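Local coordinates for protein glycosaminoglycan xylosylkinase (Hydra vulgaris, PDB 5XOM) that probably transfers phosphate from ATP to the xylose of a glycosaminoglycan linker, as a secretory-pathway kinase of the Fam20 family, at residues P224-R229 and L261-T266; T266-F271 and L369-A374. All coordinates share one frame; numbering follows the deposited sequence.

Contact 1: P224-R229 and L261-T266; sequences PHPWRR and LDLIDT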
# COMPACT_ATOMS: atom_id res chain seq x y z
N PRO A 224 -4.09 26.47 -21.56
CA PRO A 224 -5.53 26.74 -21.65
C PRO A 224 -6.31 25.50 -22.06
O PRO A 224 -5.87 24.72 -22.91
CB PRO A 224 -5.62 27.84 -22.73
CG PRO A 224 -4.35 27.73 -23.49
CD PRO A 224 -3.31 27.28 -22.51
N HIS A 225 -7.48 25.32 -21.46
CA HIS A 225 -8.33 24.18 -21.78
C HIS A 225 -9.04 24.44 -23.10
O HIS A 225 -9.68 25.48 -23.27
CB HIS A 225 -9.37 23.97 -20.68
CG HIS A 225 -9.94 22.59 -20.64
ND1 HIS A 225 -10.68 22.06 -21.68
CD2 HIS A 225 -9.92 21.64 -19.67
CE1 HIS A 225 -11.06 20.83 -21.36
NE2 HIS A 225 -10.62 20.56 -20.15
N PRO A 226 -8.93 23.53 -24.08
CA PRO A 226 -9.62 23.73 -25.36
C PRO A 226 -11.12 23.96 -25.21
O PRO A 226 -11.74 24.57 -26.09
CB PRO A 226 -9.33 22.44 -26.13
CG PRO A 226 -8.03 21.97 -25.58
CD PRO A 226 -8.05 22.34 -24.11
N TRP A 227 -11.71 23.49 -24.11
CA TRP A 227 -13.14 23.64 -23.88
C TRP A 227 -13.46 24.70 -22.83
O TRP A 227 -14.55 24.70 -22.25
CB TRP A 227 -13.75 22.30 -23.49
CG TRP A 227 -13.96 21.40 -24.67
CD1 TRP A 227 -15.09 21.30 -25.44
CD2 TRP A 227 -13.02 20.47 -25.24
NE1 TRP A 227 -14.91 20.38 -26.44
CE2 TRP A 227 -13.65 19.86 -26.34
CE3 TRP A 227 -11.71 20.11 -24.92
CZ2 TRP A 227 -13.01 18.89 -27.12
CZ3 TRP A 227 -11.08 19.15 -25.69
CH2 TRP A 227 -11.73 18.55 -26.78
N ARG A 228 -12.53 25.63 -22.59
CA ARG A 228 -12.77 26.70 -21.63
C ARG A 228 -13.92 27.60 -22.08
O ARG A 228 -14.26 27.68 -23.27
CB ARG A 228 -11.50 27.54 -21.44
CG ARG A 228 -11.05 28.31 -22.67
CD ARG A 228 -9.64 28.85 -22.46
NE ARG A 228 -9.16 29.64 -23.59
CZ ARG A 228 -8.62 29.12 -24.69
NH1 ARG A 228 -8.50 27.80 -24.82
NH2 ARG A 228 -8.20 29.92 -25.67
N ARG A 229 -14.52 28.28 -21.11
CA ARG A 229 -15.62 29.19 -21.36
C ARG A 229 -15.09 30.57 -21.71
O ARG A 229 -13.89 30.86 -21.60
CB ARG A 229 -16.54 29.26 -20.14
CG ARG A 229 -17.11 27.91 -19.79
CD ARG A 229 -17.72 27.85 -18.40
NE ARG A 229 -18.10 26.48 -18.13
CZ ARG A 229 -19.24 25.93 -18.54
NH1 ARG A 229 -20.11 26.64 -19.23
NH2 ARG A 229 -19.50 24.66 -18.25
N LEU A 261 -7.34 12.06 -23.79
CA LEU A 261 -8.09 11.15 -22.92
C LEU A 261 -8.02 11.60 -21.47
O LEU A 261 -8.97 11.37 -20.71
CB LEU A 261 -7.56 9.72 -23.07
CG LEU A 261 -7.88 9.04 -24.40
CD1 LEU A 261 -7.30 7.63 -24.41
CD2 LEU A 261 -9.38 9.02 -24.63
N ASP A 262 -6.92 12.24 -21.06
CA ASP A 262 -6.88 12.83 -19.72
C ASP A 262 -7.95 13.90 -19.57
O ASP A 262 -8.66 13.94 -18.55
CB ASP A 262 -5.49 13.41 -19.43
CG ASP A 262 -4.48 12.35 -19.00
OD1 ASP A 262 -4.83 11.14 -19.01
OD2 ASP A 262 -3.34 12.72 -18.66
N LEU A 263 -8.08 14.79 -20.56
CA LEU A 263 -9.09 15.84 -20.45
C LEU A 263 -10.50 15.28 -20.46
O LEU A 263 -11.40 15.86 -19.85
CB LEU A 263 -8.93 16.87 -21.58
CG LEU A 263 -7.63 17.67 -21.63
CD1 LEU A 263 -7.66 18.63 -22.81
CD2 LEU A 263 -7.40 18.43 -20.33
N ILE A 264 -10.71 14.14 -21.13
CA ILE A 264 -12.02 13.51 -21.10
C ILE A 264 -12.28 12.88 -19.73
O ILE A 264 -13.39 13.01 -19.18
CB ILE A 264 -12.15 12.49 -22.25
CG1 ILE A 264 -11.99 13.22 -23.60
CG2 ILE A 264 -13.48 11.78 -22.19
CD1 ILE A 264 -12.01 12.32 -24.83
N ASP A 265 -11.28 12.19 -19.16
CA ASP A 265 -11.37 11.74 -17.77
C ASP A 265 -11.74 12.89 -16.85
O ASP A 265 -12.67 12.79 -16.03
CB ASP A 265 -10.03 11.15 -17.30
CG ASP A 265 -9.80 9.72 -17.79
OD1 ASP A 265 -10.75 9.08 -18.29
OD2 ASP A 265 -8.65 9.24 -17.63
N THR A 266 -11.00 14.00 -16.95
CA THR A 266 -11.18 15.12 -16.04
C THR A 266 -12.51 15.83 -16.27
O THR A 266 -13.07 16.41 -15.34
CB THR A 266 -10.00 16.08 -16.15
OG1 THR A 266 -8.80 15.40 -15.74
CG2 THR A 266 -10.18 17.32 -15.28
O HOH W 1 -11.12 18.47 -18.73
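His225 and Pro226 meet Leu263 where a type I beta turn, running from His225 to Arg228, lies against helix 259-273 in the C-terminal part of the Fam20 kinase fold. Both touches land on the branched end of the leucine. Its CD2 comes within 3.9 Å of His225 NE2 by an oblique approach, while CD1 stands over one face of the imidazole, offset toward the rim. CD1 also meets the prolyl ring, with Pro226 CD 4.0 Å away, the two side chains crossing at about a right angle. The fork of Leu263 thus touches both residues that open the turn.

The polar link is indirect. A water in the plane of the imidazole lies 2.6 Å from His225 NE2 and donates to Leu263 O at 2.9 Å, tying the loop to the helix backbone. With its CG anti to the backbone N (chi1 -159°), His225 brings its ring up to the helix, although its CB is not directed at it. The other ring nitrogen fixes the rotation: Trp227 N donates to His225 ND1 over 3.0 Å, 8° from the ring plane. With an alanine here, the water would probably lose its hold on the loop, Trp227 N its acceptor, and Leu263 CD2 the ring it packs against.

Farther out, Tyr254 and Tyr281 also cover Pro226 and Leu263, and Tyr244 OH bonds to Pro226 O. The backbone of His225 is hydrogen-bonded to that of His279. Two donors grip the carbonyl that opens the turn, from opposite faces of its plane: Arg228 N at 2.9 Å from His225 O closes the turn, and Arg228 NH1 bonds to the same oxygen from 58° out of that plane.

Contact 2: T266-F271 and L369-A374; sequences TSIFDF and LLVQDA
Ile268 and Phe271, one turn apart on helix 259-273, face Leu370 and Val371 of helix 358-382 in a roughly antiparallel helix pair. The N-to-C directions of the two short segments make an angle of 146°, and their axes approach to 11.0 Å. Backbones come nearest at Ile268 and Val371, whose CA atoms are 7.1 Å apart, yet these side chains touch only lightly: Ile268 CG2 lies 4.2 Å from Val371 CG1, and the two side chains cross at about a right angle.

Phe271 buries more of its surface in the contact than Ile268 does. With CG anti to the backbone N (chi1 170°), its ring extends toward helix 358-382 and slides past Val371 in the opposite direction. Phe271 CD2 reaches Val371 CG2 at 3.5 Å, the closest touch here, and Phe271 CE2 is 3.7 Å from the same methyl. Val371 therefore divides its two branches, CG1 to the isoleucine and CG2 to the phenylalanine.

Both helices belong to the C-terminal portion of the Fam20 kinase fold, and 97 residues separate the two segments in the chain. Helix 323-334 also takes part: its Leu329 touches both Ile268 and Val371, so the core is shared among three helices. Leu312, from a loop, also meets Phe271.

At the far end of the ring, Phe271 CZ is met by Leu370, which crosses it at about a right angle. Leu370 CD1 lies at the ring edge, near its plane, 3.9 Å from Phe271 CZ, and Leu370 CB is equally close to that carbon. Leu370 is partly exposed, unlike the buried Val371 next to it, and its side chain also rests on Asp307.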
# COMPACT_ATOMS: atom_id res chain seq x y z
N THR A 266 -11.00 14.00 -16.95
CA THR A 266 -11.18 15.12 -16.04
C THR A 266 -12.51 15.83 -16.27
O THR A 266 -13.07 16.41 -15.34
CB THR A 266 -10.00 16.08 -16.15
OG1 THR A 266 -8.80 15.40 -15.74
CG2 THR A 266 -10.18 17.32 -15.28
N SER A 267 -13.04 15.79 -17.50
CA SER A 267 -14.35 16.38 -17.73
C SER A 267 -15.45 15.57 -17.05
O SER A 267 -16.43 16.14 -16.57
CB SER A 267 -14.63 16.50 -19.23
OG SER A 267 -14.98 15.25 -19.79
N ILE A 268 -15.28 14.25 -16.98
CA ILE A 268 -16.22 13.42 -16.23
C ILE A 268 -16.12 13.72 -14.74
O ILE A 268 -17.14 13.88 -14.06
CB ILE A 268 -15.95 11.93 -16.52
CG1 ILE A 268 -16.37 11.57 -17.95
CG2 ILE A 268 -16.65 11.03 -15.50
CD1 ILE A 268 -15.86 10.23 -18.41
N PHE A 269 -14.89 13.82 -14.23
CA PHE A 269 -14.70 14.13 -12.82
C PHE A 269 -15.25 15.52 -12.49
O PHE A 269 -15.94 15.70 -11.48
CB PHE A 269 -13.21 14.03 -12.49
CG PHE A 269 -12.82 14.52 -11.12
CD1 PHE A 269 -12.99 13.72 -10.00
CD2 PHE A 269 -12.22 15.77 -10.96
CE1 PHE A 269 -12.62 14.15 -8.74
CE2 PHE A 269 -11.83 16.21 -9.69
CZ PHE A 269 -12.03 15.39 -8.58
N ASP A 270 -14.98 16.50 -13.35
CA ASP A 270 -15.49 17.85 -13.11
C ASP A 270 -17.00 17.91 -13.22
O ASP A 270 -17.65 18.69 -12.50
CB ASP A 270 -14.84 18.84 -14.08
CG ASP A 270 -13.44 19.25 -13.65
OD1 ASP A 270 -13.14 19.18 -12.43
OD2 ASP A 270 -12.64 19.66 -14.52
N PHE A 271 -17.58 17.11 -14.11
CA PHE A 271 -19.03 17.08 -14.26
C PHE A 271 -19.70 16.52 -13.01
O PHE A 271 -20.75 17.03 -12.58
CB PHE A 271 -19.43 16.28 -15.49
CG PHE A 271 -20.91 15.99 -15.58
CD1 PHE A 271 -21.82 17.00 -15.85
CD2 PHE A 271 -21.39 14.72 -15.34
CE1 PHE A 271 -23.19 16.73 -15.92
CE2 PHE A 271 -22.75 14.45 -15.41
CZ PHE A 271 -23.64 15.44 -15.69
N LEU A 369 -25.28 8.53 -13.62
CA LEU A 369 -26.16 7.99 -14.65
C LEU A 369 -26.15 8.85 -15.90
O LEU A 369 -26.24 8.33 -17.02
CB LEU A 369 -27.59 7.84 -14.12
CG LEU A 369 -27.79 6.80 -13.02
CD1 LEU A 369 -29.26 6.73 -12.64
CD2 LEU A 369 -27.28 5.44 -13.46
N LEU A 370 -26.09 10.17 -15.74
CA LEU A 370 -26.02 11.04 -16.90
C LEU A 370 -24.72 10.82 -17.68
O LEU A 370 -24.70 10.97 -18.91
CB LEU A 370 -26.15 12.51 -16.48
CG LEU A 370 -27.46 12.91 -15.78
CD1 LEU A 370 -27.36 14.34 -15.25
CD2 LEU A 370 -28.66 12.75 -16.72
N VAL A 371 -23.63 10.47 -16.99
CA VAL A 371 -22.38 10.13 -17.67
C VAL A 371 -22.57 8.85 -18.48
O VAL A 371 -22.18 8.78 -19.66
CB VAL A 371 -21.24 9.98 -16.66
CG1 VAL A 371 -20.03 9.33 -17.30
CG2 VAL A 371 -20.86 11.33 -16.10
N GLN A 372 -23.17 7.83 -17.87
CA GLN A 372 -23.43 6.58 -18.56
C GLN A 372 -24.27 6.82 -19.82
O GLN A 372 -24.00 6.23 -20.87
CB GLN A 372 -24.11 5.60 -17.61
CG GLN A 372 -24.45 4.25 -18.21
CD GLN A 372 -25.01 3.28 -17.18
OE1 GLN A 372 -24.55 2.15 -17.04
NE2 GLN A 372 -26.03 3.73 -16.45
N ASP A 373 -25.29 7.68 -19.72
CA ASP A 373 -26.11 7.99 -20.88
C ASP A 373 -25.28 8.61 -22.00
O ASP A 373 -25.43 8.26 -23.17
CB ASP A 373 -27.26 8.93 -20.48
CG ASP A 373 -28.26 8.27 -19.55
OD1 ASP A 373 -28.22 7.02 -19.40
OD2 ASP A 373 -29.08 8.99 -18.95
N ALA A 374 -24.41 9.57 -21.65
CA ALA A 374 -23.58 10.22 -22.66
C ALA A 374 -22.65 9.22 -23.33
O ALA A 374 -22.45 9.27 -24.56
CB ALA A 374 -22.78 11.36 -22.03

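Overall arrangement
Helix 259-273 serves both contacts, and Thr266 belongs to a segment of each: contact 1 uses Leu263, one turn before the shared threonine, and contact 2 uses Ile268 and Phe271 after it. The contact centres are about 13 Å apart, about 14 and 16 Å from the centre of the chain and on the same side of it. They differ in kind, contact 1 joining a loop to the helix partly through water, contact 2 joining two helices by apolar packing. Along the chain they follow in series, contact 1 closing a short excursion before contact 2 opens a longer one. Thr266 OG1 itself bonds to His294 NE2.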